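Local coordinates for cobalamin biosynthesis protein CobN (Mycobacterium tuberculosis, PDB 7C6O), which serves as the large, catalytic subunit of cobaltochelatase, the ATP-dependent enzyme that inserts cobalt into the corrin ring during cobalamin synthesis, at residues A[648-651]-A[652-656]; A[929-932]-A[933-936]. One frame throughout, in Å; residues are numbered along the deposited sequence.

Contact 1 (A[648-651]-A[652-656]); sequences PAIR and QQIWT
Ile650 and Gln653, three residues apart on helix 647-660, cross at a slant: the tip of the isoleucine rests against the glutamine amide, with Ile650 CD1 3.9 Å from Gln653 NE2. The CA–CB bond of Ile650 points away from the following turn, but CG1 stands opposite the backbone N (chi1 -175°) and brings CD1 back to it. This is a plain van der Waals touch, made by the amide end of the glutamine (NE2 and CD), which the extended chain carries there.

One turn further on, Ile654 faces back toward Ile650. Its CG1 lies beside its own backbone N (chi1 -69°), which sets that carbon 3.3 Å from Ile650 O, while Ile654 CD1 comes to 4.3 Å from Ile650 CG1. The same carbonyl accepts the Ile654 N-H at 3.0 Å, so side chain and hydrogen bond share one oxygen. Gln652 does likewise on another side of the helix, its CG 3.2 Å from Pro648 O. The series of backbone bonds runs on through Trp655 N to Arg651 O at 2.9 Å and continues into the next turn. Pro648, which lacks an N-H, suits the first turn, where that hydrogen would have no preceding helical carbonyl to meet.

Arg651 and Trp655 direct their ends to other parts of the fold. The extended arginine forms salt bridges with Asp679 and Glu675, so its buried charge is probably well compensated, and the indole makes a cation-pi contact with Arg672. Ile650 and Ile654 lean on helix 624-642, Ile654 also on Leu682 of helix 675-694, whereas Gln652 is exposed and Gln653, though exposed, still brushes Leu632. The whole is an amphipathic alpha-helix with regular i to i+4 bonding, packed against two helical neighbours.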
ATOM      1  N   PRO A 648      43.646  34.336   0.347  1.00 37.97           N
ATOM      2  CA  PRO A 648      42.880  35.053  -0.690  1.00 37.25           C
ATOM      3  C   PRO A 648      43.046  34.480  -2.089  1.00 34.16           C
ATOM      4  O   PRO A 648      42.082  34.475  -2.864  1.00 31.09           O
ATOM      5  CB  PRO A 648      43.425  36.484  -0.591  1.00 38.42           C
ATOM      6  CG  PRO A 648      43.824  36.617   0.826  1.00 39.10           C
ATOM      7  CD  PRO A 648      44.383  35.276   1.214  1.00 39.88           C
ATOM      8  N   ALA A 649      44.238  33.987  -2.433  1.00 31.70           N
ATOM      9  CA  ALA A 649      44.460  33.463  -3.778  1.00 29.95           C
ATOM     10  C   ALA A 649      43.663  32.184  -4.013  1.00 27.61           C
ATOM     11  O   ALA A 649      43.023  32.026  -5.059  1.00 24.05           O
ATOM     12  CB  ALA A 649      45.950  33.219  -4.008  1.00 31.80           C
ATOM     13  N   ILE A 650      43.693  31.257  -3.053  1.00 27.58           N
ATOM     14  CA  ILE A 650      42.945  30.017  -3.227  1.00 26.54           C
ATOM     15  C   ILE A 650      41.448  30.271  -3.094  1.00 25.21           C
ATOM     16  O   ILE A 650      40.637  29.591  -3.734  1.00 20.83           O
ATOM     17  CB  ILE A 650      43.444  28.942  -2.240  1.00 25.22           C
ATOM     18  CG1 ILE A 650      42.758  27.599  -2.507  1.00 24.85           C
ATOM     19  CG2 ILE A 650      43.232  29.377  -0.800  1.00 26.37           C
ATOM     20  CD1 ILE A 650      43.024  27.045  -3.892  1.00 24.06           C
ATOM     21  N   ARG A 651      41.053  31.262  -2.284  1.00 22.82           N
ATOM     22  CA  ARG A 651      39.646  31.649  -2.224  1.00 24.44           C
ATOM     23  C   ARG A 651      39.151  32.128  -3.584  1.00 22.85           C
ATOM     24  O   ARG A 651      38.027  31.808  -3.991  1.00 21.35           O
ATOM     25  CB  ARG A 651      39.432  32.742  -1.175  1.00 24.62           C
ATOM     26  CG  ARG A 651      39.576  32.309   0.280  1.00 24.69           C
ATOM     27  CD  ARG A 651      39.202  33.466   1.206  1.00 25.02           C
ATOM     28  NE  ARG A 651      39.448  33.185   2.619  1.00 29.00           N
ATOM     29  CZ  ARG A 651      40.292  33.872   3.384  1.00 27.82           C
ATOM     30  NH1 ARG A 651      40.974  34.889   2.876  1.00 28.30           N
ATOM     31  NH2 ARG A 651      40.449  33.545   4.661  1.00 27.67           N
ATOM     32  N   GLN A 652      39.975  32.899  -4.300  1.00 22.77           N
ATOM     33  CA  GLN A 652      39.585  33.369  -5.625  1.00 24.61           C
ATOM     34  C   GLN A 652      39.432  32.208  -6.599  1.00 22.05           C
ATOM     35  O   GLN A 652      38.499  32.191  -7.411  1.00 19.03           O
ATOM     36  CB  GLN A 652      40.606  34.377  -6.157  1.00 28.66           C
ATOM     37  CG  GLN A 652      40.593  35.722  -5.449  0.55 33.20           C
ATOM     38  CD  GLN A 652      41.589  36.705  -6.040  0.33 36.74           C
ATOM     39  OE1 GLN A 652      42.265  36.408  -7.026  0.70 36.77           O
ATOM     40  NE2 GLN A 652      41.685  37.884  -5.436  0.86 40.40           N
ATOM     41  N   GLN A 653      40.348  31.234  -6.542  1.00 18.17           N
ATOM     42  CA  GLN A 653      40.221  30.048  -7.387  1.00 16.18           C
ATOM     43  C   GLN A 653      38.917  29.313  -7.114  1.00 15.77           C
ATOM     44  O   GLN A 653      38.238  28.866  -8.048  1.00 15.66           O
ATOM     45  CB  GLN A 653      41.399  29.103  -7.163  1.00 21.52           C
ATOM     46  CG  GLN A 653      42.731  29.582  -7.699  1.00 23.31           C
ATOM     47  CD  GLN A 653      43.813  28.531  -7.536  1.00 29.95           C
ATOM     48  OE1 GLN A 653      43.696  27.418  -8.050  1.00 31.50           O
ATOM     49  NE2 GLN A 653      44.865  28.872  -6.800  1.00 34.14           N
ATOM     50  N   ILE A 654      38.562  29.166  -5.838  1.00 15.58           N
ATOM     51  CA  ILE A 654      37.342  28.450  -5.477  1.00 16.68           C
ATOM     52  C   ILE A 654      36.114  29.224  -5.936  1.00 17.22           C
ATOM     53  O   ILE A 654      35.163  28.644  -6.474  1.00 14.66           O
ATOM     54  CB  ILE A 654      37.316  28.177  -3.962  1.00 17.68           C
ATOM     55  CG1 ILE A 654      38.391  27.151  -3.591  1.00 19.94           C
ATOM     56  CG2 ILE A 654      35.935  27.709  -3.514  1.00 15.08           C
ATOM     57  CD1 ILE A 654      38.538  26.924  -2.094  1.00 20.27           C
ATOM     58  N   TRP A 655      36.116  30.548  -5.743  1.00 17.02           N
ATOM     59  CA  TRP A 655      34.967  31.346  -6.157  1.00 16.30           C
ATOM     60  C   TRP A 655      34.816  31.350  -7.671  1.00 14.05           C
ATOM     61  O   TRP A 655      33.695  31.280  -8.191  1.00 13.88           O
ATOM     62  CB  TRP A 655      35.087  32.774  -5.627  1.00 16.13           C
ATOM     63  CG  TRP A 655      33.843  33.565  -5.863  1.00 17.18           C
ATOM     64  CD1 TRP A 655      33.706  34.663  -6.660  1.00 22.00           C
ATOM     65  CD2 TRP A 655      32.546  33.293  -5.325  1.00 17.56           C
ATOM     66  NE1 TRP A 655      32.404  35.101  -6.639  1.00 22.56           N
ATOM     67  CE2 TRP A 655      31.671  34.275  -5.828  1.00 21.85           C
ATOM     68  CE3 TRP A 655      32.040  32.319  -4.460  1.00 22.21           C
ATOM     69  CZ2 TRP A 655      30.321  34.309  -5.496  1.00 23.19           C
ATOM     70  CZ3 TRP A 655      30.697  32.355  -4.131  1.00 25.44           C
ATOM     71  CH2 TRP A 655      29.855  33.345  -4.646  1.00 25.98           C
ATOM     72  N   THR A 656      35.935  31.432  -8.394  1.00 14.34           N
ATOM     73  CA  THR A 656      35.892  31.335  -9.849  1.00 15.15           C
ATOM     74  C   THR A 656      35.265  30.017 -10.290  1.00 15.19           C
ATOM     75  O   THR A 656      34.403  29.992 -11.175  1.00 14.66           O
ATOM     76  CB  THR A 656      37.301  31.484 -10.422  1.00 19.43           C
ATOM     77  OG1 THR A 656      37.737  32.841 -10.272  1.00 22.88           O
ATOM     78  CG2 THR A 656      37.330  31.097 -11.895  1.00 18.46           C
TER

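Contact 2 (A[929-932]-A[933-936]); sequences LGRP and RIDV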
ATOM      1  N   LEU A 929       5.380  22.851  24.898  1.00 35.08           N
ATOM      2  CA  LEU A 929       5.660  22.972  23.471  1.00 32.07           C
ATOM      3  C   LEU A 929       6.720  24.030  23.192  1.00 34.27           C
ATOM      4  O   LEU A 929       7.515  23.878  22.256  1.00 34.26           O
ATOM      5  CB  LEU A 929       4.364  23.292  22.723  1.00 30.09           C
ATOM      6  CG  LEU A 929       4.271  22.980  21.230  1.00 29.63           C
ATOM      7  CD1 LEU A 929       4.599  21.520  20.967  1.00 27.71           C
ATOM      8  CD2 LEU A 929       2.877  23.314  20.719  1.00 28.26           C
ATOM      9  N   GLY A 930       6.759  25.095  23.992  1.00 31.73           N
ATOM     10  CA  GLY A 930       7.745  26.142  23.807  1.00 30.76           C
ATOM     11  C   GLY A 930       7.577  26.964  22.552  1.00 29.85           C
ATOM     12  O   GLY A 930       8.468  27.751  22.219  1.00 30.23           O
ATOM     13  N   ARG A 931       6.459  26.812  21.854  1.00 27.33           N
ATOM     14  CA  ARG A 931       6.231  27.466  20.575  1.00 25.98           C
ATOM     15  C   ARG A 931       4.745  27.378  20.263  1.00 25.40           C
ATOM     16  O   ARG A 931       4.027  26.591  20.891  1.00 24.69           O
ATOM     17  CB  ARG A 931       7.058  26.806  19.463  1.00 26.99           C
ATOM     18  CG  ARG A 931       6.765  25.333  19.297  1.00 28.07           C
ATOM     19  CD  ARG A 931       6.779  24.942  17.840  1.00 25.96           C
ATOM     20  NE  ARG A 931       6.683  23.497  17.667  1.00 26.30           N
ATOM     21  CZ  ARG A 931       5.557  22.843  17.405  1.00 23.49           C
ATOM     22  NH1 ARG A 931       4.412  23.501  17.279  1.00 22.19           N
ATOM     23  NH2 ARG A 931       5.579  21.526  17.263  1.00 22.74           N
ATOM     24  N   PRO A 932       4.250  28.176  19.316  1.00 24.75           N
ATOM     25  CA  PRO A 932       2.825  28.095  18.977  1.00 24.08           C
ATOM     26  C   PRO A 932       2.481  26.764  18.333  1.00 25.14           C
ATOM     27  O   PRO A 932       3.312  26.123  17.685  1.00 24.25           O
ATOM     28  CB  PRO A 932       2.623  29.249  17.987  1.00 24.25           C
ATOM     29  CG  PRO A 932       3.785  30.152  18.189  1.00 25.81           C
ATOM     30  CD  PRO A 932       4.921  29.271  18.594  1.00 26.53           C
ATOM     31  N   ARG A 933       1.233  26.346  18.530  1.00 22.81           N
ATOM     32  CA  ARG A 933       0.681  25.276  17.714  1.00 23.06           C
ATOM     33  C   ARG A 933       0.604  25.750  16.270  1.00 22.42           C
ATOM     34  O   ARG A 933      -0.001  26.787  15.980  1.00 23.85           O
ATOM     35  CB  ARG A 933      -0.704  24.872  18.221  1.00 19.39           C
ATOM     36  CG  ARG A 933      -0.742  24.466  19.684  1.00 19.43           C
ATOM     37  CD  ARG A 933      -2.073  23.829  20.054  1.00 23.29           C
ATOM     38  NE  ARG A 933      -2.231  23.716  21.500  1.00 26.43           N
ATOM     39  CZ  ARG A 933      -1.716  22.739  22.238  1.00 28.13           C
ATOM     40  NH1 ARG A 933      -1.006  21.775  21.665  1.00 28.06           N
ATOM     41  NH2 ARG A 933      -1.907  22.725  23.550  1.00 29.47           N
ATOM     42  N   ILE A 934       1.240  25.009  15.371  1.00 21.16           N
ATOM     43  CA  ILE A 934       1.285  25.369  13.960  1.00 16.89           C
ATOM     44  C   ILE A 934       0.111  24.707  13.254  1.00 14.49           C
ATOM     45  O   ILE A 934      -0.142  23.512  13.441  1.00 17.89           O
ATOM     46  CB  ILE A 934       2.623  24.947  13.327  1.00 18.49           C
ATOM     47  CG1 ILE A 934       3.806  25.459  14.161  1.00 19.20           C
ATOM     48  CG2 ILE A 934       2.715  25.444  11.892  1.00 15.23           C
ATOM     49  CD1 ILE A 934       3.928  26.972  14.219  1.00 17.29           C
ATOM     50  N   ASP A 935      -0.611  25.480  12.448  1.00 16.66           N
ATOM     51  CA  ASP A 935      -1.705  24.923  11.665  1.00 17.68           C
ATOM     52  C   ASP A 935      -1.154  23.990  10.592  1.00 17.65           C
ATOM     53  O   ASP A 935      -0.048  24.180  10.079  1.00 17.60           O
ATOM     54  CB  ASP A 935      -2.528  26.044  11.027  1.00 16.06           C
ATOM     55  CG  ASP A 935      -3.982  25.655  10.803  1.00 18.05           C
ATOM     56  OD1 ASP A 935      -4.345  24.485  11.042  1.00 18.14           O
ATOM     57  OD2 ASP A 935      -4.771  26.532  10.393  1.00 20.02           O
ATOM     58  N   VAL A 936      -1.925  22.957  10.267  1.00 18.52           N
ATOM     59  CA  VAL A 936      -1.516  21.975   9.267  1.00 16.02           C
ATOM     60  C   VAL A 936      -2.687  21.696   8.336  1.00 17.11           C
ATOM     61  O   VAL A 936      -3.794  21.395   8.796  1.00 18.41           O
ATOM     62  CB  VAL A 936      -1.022  20.660   9.903  1.00 16.96           C
ATOM     63  CG1 VAL A 936      -0.590  19.682   8.815  1.00 15.59           C
ATOM     64  CG2 VAL A 936       0.120  20.915  10.870  1.00 16.47           C
TER
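Arg931 NH1 is gripped by two carbonyl oxygens, Pro932 O at 2.9 Å and Leu904 O from helix 896-905, while Ile934 CG1 rests 3.7 Å from the same nitrogen; NH2 of this guanidinium donates to Ala903 O. Pro932 O lies nearly in the guanidinium plane, only 6° out of it. The bend at chi2 (142°) helps fold the arginine back onto the next residue's carbonyl, and Leu929 CD1 covers one face of the guanidinium near its rim. The side chains of Arg931 and Ile934 meet almost at right angles, with Ile934 CD1 3.6 Å from Pro932 O.

Leu929 and Arg933 also cross squarely: Leu929 CD2 sits 3.9 Å from Arg933 CG, so the leucine packs on the aliphatic part of the extended arginine. The buried charge of Arg933 is met by Glu967 in a salt bridge and by Met924 O and Leu905 O. Gly930, just after Leu929 and with positive phi, lets the chain leave helix 926-929 without side-chain strain.

Both arginines thus donate to carbonyls in the last turn of helix 896-905, and the chain runs straight on into strand 935-940, which lies between strands 880-885 and 995-997 of a mixed sheet.

Contact 1 comes first along the chain, and contact 2 follows about 270 residues later; their centres are 44 Å apart and their nearest atoms about 33 Å, so neither touches the other. Both fall within the part of the chain related to the CobN/magnesium chelatase family but have no helix or strand in common. Residues 648-656 belong to an outlying helical part, 51 Å from the centre of the chain, whereas residues 929-936 join a helix to a strand of an alpha/beta region, 31 Å from that centre. In each, a buried arginine is tied by salt bridge to a neighbouring segment, but the two serve separate parts of one large, multi-part subunit.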